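Local atomic coordinates of xyloglucanase (Paenibacillus pabuli, PDB entry 2JEP), a protein that hydrolyses the beta-1,4-glucan backbone of xyloglucan, a plant cell-wall polysaccharide, as a family 5 glycoside hydrolase. Residues K79-K84 with N385-I390; S303-M308 with K345-K350; E73-V78 with K84-P89. All blocks are in the same frame, centred on the assembly; numbering follows the deposited sequence.

Contact 1: residues K79-K84 with N385-I390; sequences KAAGFK and NIINAI
The Phe83 ring meets Ile390 at its outer edge. Ile390 CD1 lies near the ring plane, 4.1 Å from Phe83 CZ. Ile390 CG2 is 4.2 Å from Phe83 CE1 and stands off the plane. The two side chains cross at about a right angle. The Trp46 ring also meets Phe83, with the two planes at about 50°. With CG turned anti to its carbonyl carbon (chi1 -65°), Phe83 brings the far end of its ring to helix 384-393.

One helical turn earlier, Ile387 packs on Ala81. The methyl Ile387 CG2 sits 4.1 Å from Ala81 CB. The same methyl lies 3.9 Å from the carbonyl oxygen Ala81 O. Phe374 touches both side chains.

Gly82 lies between the two touching residues of 79-84. It is the first residue after the helix to leave helical angles. Its positive phi and two bonds back into the last turn make a Schellman motif, and Gly82 N bonds to Lys79 O at 2.9 Å. The chain then turns toward strand 85-88.

No hydrogen bond or salt bridge joins the segments. The last helix of the chain is therefore held here by apolar contacts, and side-chain shape rather than polar pairing sets the fit.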
# COMPACT_ATOMS: atom_id res chain seq x y z
N LYS A 79 -16.81 -4.12 -1.30
CA LYS A 79 -17.60 -2.90 -1.15
C LYS A 79 -18.80 -3.12 -0.20
O LYS A 79 -19.11 -2.27 0.63
CB LYS A 79 -18.08 -2.43 -2.53
CG LYS A 79 -19.12 -1.29 -2.53
CD LYS A 79 -19.46 -0.91 -3.94
CE LYS A 79 -20.65 0.01 -4.01
NZ LYS A 79 -20.97 0.41 -5.43
N ALA A 80 -19.48 -4.25 -0.36
CA ALA A 80 -20.65 -4.55 0.47
C ALA A 80 -20.27 -4.64 1.95
O ALA A 80 -21.10 -4.39 2.82
CB ALA A 80 -21.35 -5.85 -0.02
N ALA A 81 -19.03 -5.02 2.23
CA ALA A 81 -18.52 -5.09 3.61
C ALA A 81 -18.19 -3.72 4.19
O ALA A 81 -17.93 -3.66 5.38
CB ALA A 81 -17.28 -6.00 3.70
N GLY A 82 -18.20 -2.66 3.37
CA GLY A 82 -18.07 -1.31 3.84
C GLY A 82 -16.79 -0.59 3.48
O GLY A 82 -16.64 0.59 3.77
N PHE A 83 -15.86 -1.30 2.85
CA PHE A 83 -14.61 -0.67 2.44
C PHE A 83 -14.90 0.31 1.29
O PHE A 83 -15.67 -0.01 0.38
CB PHE A 83 -13.61 -1.74 2.01
CG PHE A 83 -13.18 -2.65 3.12
CD1 PHE A 83 -12.15 -2.28 3.98
CD2 PHE A 83 -13.77 -3.87 3.30
CE1 PHE A 83 -11.73 -3.12 4.99
CE2 PHE A 83 -13.36 -4.74 4.32
CZ PHE A 83 -12.33 -4.35 5.17
N LYS A 84 -14.23 1.47 1.31
CA LYS A 84 -14.46 2.52 0.33
C LYS A 84 -13.28 2.73 -0.63
O LYS A 84 -13.42 3.48 -1.61
CB LYS A 84 -14.81 3.82 1.04
CG LYS A 84 -16.25 3.84 1.58
CD LYS A 84 -16.53 5.15 2.30
CE LYS A 84 -18.03 5.29 2.57
NZ LYS A 84 -18.47 4.38 3.66
N ASN A 385 -15.83 -10.95 12.19
CA ASN A 385 -15.54 -10.19 13.38
C ASN A 385 -14.38 -9.20 13.15
O ASN A 385 -14.40 -8.11 13.71
CB ASN A 385 -15.27 -11.10 14.59
CG ASN A 385 -16.55 -11.62 15.26
OD1 ASN A 385 -17.65 -11.14 15.00
ND2 ASN A 385 -16.38 -12.57 16.16
N ILE A 386 -13.40 -9.56 12.31
CA ILE A 386 -12.33 -8.61 11.99
C ILE A 386 -12.89 -7.47 11.12
O ILE A 386 -12.56 -6.31 11.32
CB ILE A 386 -11.11 -9.29 11.31
CG1 ILE A 386 -10.44 -10.27 12.29
CG2 ILE A 386 -10.11 -8.25 10.77
CD1 ILE A 386 -9.39 -11.15 11.66
N ILE A 387 -13.75 -7.80 10.15
CA ILE A 387 -14.37 -6.75 9.37
C ILE A 387 -15.14 -5.82 10.28
O ILE A 387 -15.05 -4.59 10.17
CB ILE A 387 -15.33 -7.34 8.29
CG1 ILE A 387 -14.51 -8.11 7.26
CG2 ILE A 387 -16.14 -6.25 7.61
CD1 ILE A 387 -15.34 -8.92 6.25
N ASN A 388 -15.91 -6.40 11.19
CA ASN A 388 -16.70 -5.55 12.09
C ASN A 388 -15.79 -4.66 12.95
O ASN A 388 -16.13 -3.52 13.24
CB ASN A 388 -17.58 -6.40 13.03
CG ASN A 388 -18.75 -7.05 12.33
OD1 ASN A 388 -19.09 -6.70 11.21
ND2 ASN A 388 -19.37 -8.01 13.00
N ALA A 389 -14.66 -5.22 13.40
CA ALA A 389 -13.70 -4.46 14.20
C ALA A 389 -13.15 -3.25 13.43
O ALA A 389 -13.07 -2.15 13.96
CB ALA A 389 -12.58 -5.40 14.65
N ILE A 390 -12.82 -3.45 12.15
CA ILE A 390 -12.36 -2.35 11.32
C ILE A 390 -13.47 -1.30 11.22
O ILE A 390 -13.22 -0.09 11.32
CB ILE A 390 -11.94 -2.86 9.90
CG1 ILE A 390 -10.67 -3.72 10.02
CG2 ILE A 390 -11.74 -1.70 8.91
CD1 ILE A 390 -10.32 -4.51 8.75

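Contact 2: residues S303-M308 with K345-K350; sequences SQFKSM and KAVTAK
Phe305 reaches from helix 298-313 to helix 336-353 and lies against Val347 and Lys350. Its ring and the Val347 side chain cross at about a right angle. The branch Val347 CG1 meets the far end of the ring, 3.8 Å from Phe305 CZ. The carbonyl oxygen Val347 O lies 3.6 Å from Phe305 CE2 and approaches the ring obliquely.

Lys350 uses its aliphatic base and meets Phe305 at a slant. Lys350 CG is 3.5 Å from Phe305 CD2, and it too is oblique to the ring, neither over a face nor at an edge. The lysine CG stands anti to its backbone N (chi1 -167°). Bends at chi2 (64°) and chi3 (71°) then carry the amine away from the aromatic ring, and Lys350 NZ forms a salt bridge with Glu302. Glu302 also lies on helix 298-313, so this salt bridge is a second tie between the same two helices.

Phe305 also meets Tyr265 edge-to-face and touches Ile321. Val347 rests on Phe324. The ring is thus packed between the two helices and the strands beneath them. Such packing is typical of neighbouring outer helices in a (beta/alpha)8 TIM barrel, here on either side of strand 319-324 along the chain.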
# COMPACT_ATOMS: atom_id res chain seq x y z
N SER A 303 2.07 6.66 19.54
CA SER A 303 3.28 7.44 19.23
C SER A 303 3.60 7.40 17.74
O SER A 303 3.95 8.40 17.12
CB SER A 303 4.47 6.88 20.02
OG SER A 303 5.66 7.62 19.75
N GLN A 304 3.53 6.20 17.18
CA GLN A 304 3.85 6.03 15.78
C GLN A 304 2.94 6.85 14.88
O GLN A 304 3.39 7.57 13.99
CB GLN A 304 3.78 4.54 15.41
CG GLN A 304 4.92 3.73 15.98
CD GLN A 304 6.18 3.92 15.22
OE1 GLN A 304 6.25 3.51 14.05
NE2 GLN A 304 7.15 4.56 15.84
N PHE A 305 1.64 6.68 15.04
CA PHE A 305 0.72 7.37 14.14
C PHE A 305 0.70 8.86 14.42
O PHE A 305 0.62 9.67 13.47
CB PHE A 305 -0.69 6.76 14.20
CG PHE A 305 -0.85 5.47 13.42
CD1 PHE A 305 0.23 4.66 13.09
CD2 PHE A 305 -2.12 5.06 13.02
CE1 PHE A 305 0.04 3.48 12.40
CE2 PHE A 305 -2.32 3.87 12.33
CZ PHE A 305 -1.22 3.08 12.02
N LYS A 306 0.85 9.27 15.68
CA LYS A 306 0.94 10.70 15.94
C LYS A 306 2.13 11.30 15.20
O LYS A 306 2.06 12.43 14.73
CB LYS A 306 1.03 11.00 17.43
CG LYS A 306 0.96 12.50 17.70
CD LYS A 306 0.83 12.79 19.19
CE LYS A 306 0.59 14.27 19.43
NZ LYS A 306 1.80 15.08 19.12
N SER A 307 3.23 10.56 15.07
CA SER A 307 4.41 11.12 14.41
C SER A 307 4.14 11.40 12.93
O SER A 307 4.65 12.39 12.39
CB SER A 307 5.63 10.24 14.62
OG SER A 307 5.65 9.07 13.82
N MET A 308 3.34 10.56 12.27
CA MET A 308 2.97 10.81 10.89
C MET A 308 2.04 12.01 10.77
O MET A 308 2.14 12.81 9.84
CB MET A 308 2.31 9.56 10.26
CG MET A 308 3.25 8.39 10.05
SD MET A 308 4.51 8.68 8.78
CE MET A 308 3.52 8.59 7.26
N LYS A 345 -9.03 -3.15 14.90
CA LYS A 345 -9.82 -2.02 15.38
C LYS A 345 -8.93 -0.90 15.87
O LYS A 345 -9.19 0.28 15.59
CB LYS A 345 -10.78 -2.47 16.49
CG LYS A 345 -11.66 -1.35 17.01
CD LYS A 345 -12.77 -1.89 17.88
CE LYS A 345 -13.63 -0.75 18.41
NZ LYS A 345 -14.82 -1.30 19.11
N ALA A 346 -7.91 -1.25 16.65
CA ALA A 346 -7.03 -0.24 17.22
C ALA A 346 -6.29 0.52 16.13
O ALA A 346 -6.19 1.76 16.17
CB ALA A 346 -6.07 -0.88 18.21
N VAL A 347 -5.75 -0.19 15.14
CA VAL A 347 -5.01 0.49 14.07
C VAL A 347 -5.96 1.37 13.28
O VAL A 347 -5.64 2.51 12.94
CB VAL A 347 -4.27 -0.53 13.17
CG1 VAL A 347 -3.71 0.15 11.92
CG2 VAL A 347 -3.17 -1.28 13.95
N THR A 348 -7.15 0.84 12.96
CA THR A 348 -8.14 1.62 12.18
C THR A 348 -8.54 2.87 12.96
O THR A 348 -8.57 3.98 12.39
CB THR A 348 -9.36 0.75 11.84
OG1 THR A 348 -8.93 -0.38 11.07
CG2 THR A 348 -10.38 1.53 11.07
N ALA A 349 -8.85 2.69 14.24
CA ALA A 349 -9.29 3.83 15.06
C ALA A 349 -8.17 4.85 15.20
O ALA A 349 -8.43 6.05 15.27
CB ALA A 349 -9.70 3.35 16.44
N LYS A 350 -6.92 4.40 15.27
CA LYS A 350 -5.81 5.36 15.43
C LYS A 350 -5.62 6.14 14.15
O LYS A 350 -5.32 7.34 14.17
CB LYS A 350 -4.52 4.63 15.79
CG LYS A 350 -3.41 5.55 16.29
CD LYS A 350 -3.77 6.25 17.60
CE LYS A 350 -3.76 5.30 18.77
NZ LYS A 350 -4.32 5.97 19.98

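Contact 3: residues E73-V78 with K84-P89; sequences ELIKKV and KSIRIP
Helix 72-80 packs on strand 85-88, the strand that follows it in the TIM barrel. Ile86 is the strand residue that meets the helix. Its CB points toward the helix, and its terminal methyl Ile86 CD1 lies 3.7 Å from Val78 CG1. The two side chains approach at a slant. Ile75, one turn earlier, makes a marginal touch, with Ile75 CG2 4.5 Å from Ile86 CG1.

The torsions bring these branches together. Ile86 CG1 is anti to the carbonyl carbon (chi1 -51°), and a second bend at chi2 (-69°) sets the position of CD1. On the helix, Val78 CG1 is the branch anti to the backbone N (chi1 170°).

The strand separates two environments. Ile86 faces outward, into the layer between barrel and helices. There Trp46 from the neighbouring strand 45-48 touches both Val78 and Ile86, while Ala119 of helix 106-120 touches both Ile75 and Ile86. Arg87, next along the strand, takes no part in the helix packing and carries its polar group to other strands of the barrel. This alternation is the usual pattern of a (beta/alpha)8 barrel: successive strand residues serve the helical shell and the barrel interior in turn.

The Arg87 guanidinium group forms salt bridges with Glu178 and Glu323 and also bonds to Asn181 and Asn47. In family 5 enzymes the two catalytic glutamates sit at the C-terminal ends of the fourth and seventh strands, the first in an Asn-Glu pair. Glu323, on the seventh strand, is probably the nucleophile, and Asn181 precedes the probable acid/base. Arg87 therefore probably belongs to the second shell that positions them.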
# COMPACT_ATOMS: atom_id res chain seq x y z
N GLU A 73 -17.13 -9.68 -8.97
CA GLU A 73 -17.90 -10.09 -7.81
C GLU A 73 -17.10 -9.95 -6.51
O GLU A 73 -17.67 -9.65 -5.47
CB GLU A 73 -18.40 -11.52 -7.96
CG GLU A 73 -19.53 -11.68 -9.01
CD GLU A 73 -19.07 -11.76 -10.45
OE1 GLU A 73 -17.87 -11.71 -10.75
OE2 GLU A 73 -19.98 -11.89 -11.30
N LEU A 74 -15.80 -10.21 -6.56
CA LEU A 74 -14.98 -10.06 -5.35
C LEU A 74 -14.98 -8.61 -4.89
O LEU A 74 -15.16 -8.31 -3.71
CB LEU A 74 -13.55 -10.55 -5.59
CG LEU A 74 -12.59 -10.39 -4.42
CD1 LEU A 74 -13.07 -11.09 -3.13
CD2 LEU A 74 -11.18 -10.84 -4.82
N ILE A 75 -14.79 -7.70 -5.83
CA ILE A 75 -14.73 -6.29 -5.49
C ILE A 75 -16.09 -5.80 -4.97
O ILE A 75 -16.16 -5.03 -4.01
CB ILE A 75 -14.25 -5.46 -6.69
CG1 ILE A 75 -12.86 -5.92 -7.18
CG2 ILE A 75 -14.22 -3.97 -6.33
CD1 ILE A 75 -11.78 -6.08 -6.06
N LYS A 76 -17.18 -6.32 -5.54
CA LYS A 76 -18.50 -5.98 -5.05
C LYS A 76 -18.71 -6.47 -3.62
O LYS A 76 -19.35 -5.78 -2.82
CB LYS A 76 -19.58 -6.51 -5.99
CG LYS A 76 -19.67 -5.74 -7.28
CD LYS A 76 -20.78 -6.27 -8.17
CE LYS A 76 -20.96 -5.41 -9.43
NZ LYS A 76 -21.63 -6.15 -10.54
N LYS A 77 -18.17 -7.64 -3.30
CA LYS A 77 -18.29 -8.19 -1.94
C LYS A 77 -17.52 -7.33 -0.94
O LYS A 77 -18.01 -7.05 0.17
CB LYS A 77 -17.78 -9.63 -1.94
CG LYS A 77 -18.05 -10.42 -0.69
CD LYS A 77 -19.52 -10.82 -0.59
CE LYS A 77 -19.79 -11.52 0.73
NZ LYS A 77 -21.22 -11.90 0.86
N VAL A 78 -16.33 -6.90 -1.33
CA VAL A 78 -15.51 -6.04 -0.46
C VAL A 78 -16.24 -4.70 -0.24
O VAL A 78 -16.30 -4.18 0.90
CB VAL A 78 -14.10 -5.86 -1.08
CG1 VAL A 78 -13.32 -4.80 -0.35
CG2 VAL A 78 -13.35 -7.19 -1.06
N LYS A 84 -14.23 1.47 1.31
CA LYS A 84 -14.46 2.52 0.33
C LYS A 84 -13.28 2.73 -0.63
O LYS A 84 -13.42 3.48 -1.61
CB LYS A 84 -14.81 3.82 1.04
CG LYS A 84 -16.25 3.84 1.58
CD LYS A 84 -16.53 5.15 2.30
CE LYS A 84 -18.03 5.29 2.57
NZ LYS A 84 -18.47 4.38 3.66
N SER A 85 -12.15 2.07 -0.37
CA SER A 85 -10.97 2.18 -1.20
C SER A 85 -10.38 0.78 -1.40
O SER A 85 -10.38 -0.04 -0.49
CB SER A 85 -9.90 3.04 -0.54
OG SER A 85 -10.37 4.34 -0.30
N ILE A 86 -9.86 0.54 -2.60
CA ILE A 86 -9.17 -0.70 -2.94
C ILE A 86 -7.75 -0.36 -3.38
O ILE A 86 -7.59 0.43 -4.31
CB ILE A 86 -9.87 -1.44 -4.11
CG1 ILE A 86 -11.37 -1.59 -3.85
CG2 ILE A 86 -9.15 -2.77 -4.38
CD1 ILE A 86 -11.68 -2.54 -2.74
N ARG A 87 -6.75 -0.95 -2.72
CA ARG A 87 -5.37 -0.85 -3.18
C ARG A 87 -5.05 -2.08 -3.99
O ARG A 87 -5.31 -3.20 -3.54
CB ARG A 87 -4.41 -0.69 -2.01
CG ARG A 87 -2.92 -0.63 -2.42
CD ARG A 87 -2.09 -0.07 -1.30
NE ARG A 87 -0.66 -0.00 -1.59
CZ ARG A 87 0.26 -0.90 -1.24
NH1 ARG A 87 -0.08 -2.07 -0.70
NH2 ARG A 87 1.56 -0.62 -1.43
N ILE A 88 -4.48 -1.87 -5.17
CA ILE A 88 -4.19 -2.92 -6.13
C ILE A 88 -2.67 -2.96 -6.35
O ILE A 88 -2.12 -2.22 -7.16
CB ILE A 88 -4.92 -2.73 -7.47
CG1 ILE A 88 -6.44 -2.59 -7.27
CG2 ILE A 88 -4.57 -3.85 -8.44
CD1 ILE A 88 -7.21 -2.30 -8.54
N PRO A 89 -1.99 -3.86 -5.62
CA PRO A 89 -0.58 -4.12 -5.93
C PRO A 89 -0.43 -4.59 -7.39
O PRO A 89 -1.19 -5.45 -7.81
CB PRO A 89 -0.23 -5.23 -4.95
CG PRO A 89 -1.15 -5.03 -3.79
CD PRO A 89 -2.44 -4.63 -4.45

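How the contacts relate
All three contacts lie in or just under the helical layer of one eight-stranded parallel barrel. Contacts 1 and 3 share helix 72-80 and Lys84, and their centres are about 11 Å apart. They touch directly, Phe83 CD2 to Val78 O at 3.5 Å. The centre of contact 2 lies about 18 Å from that of contact 1 and about 23 Å from that of contact 3. It still touches contact 1, because Ile390 O lies 3.3 Å from Thr348 CG2. Along the chain, contact 3 closes before contact 2 opens. Contact 1 encloses contact 2 and crosses contact 3. Helix 384-393 thus packs beside both early and late parts of the barrel, linking the two ends of the fold.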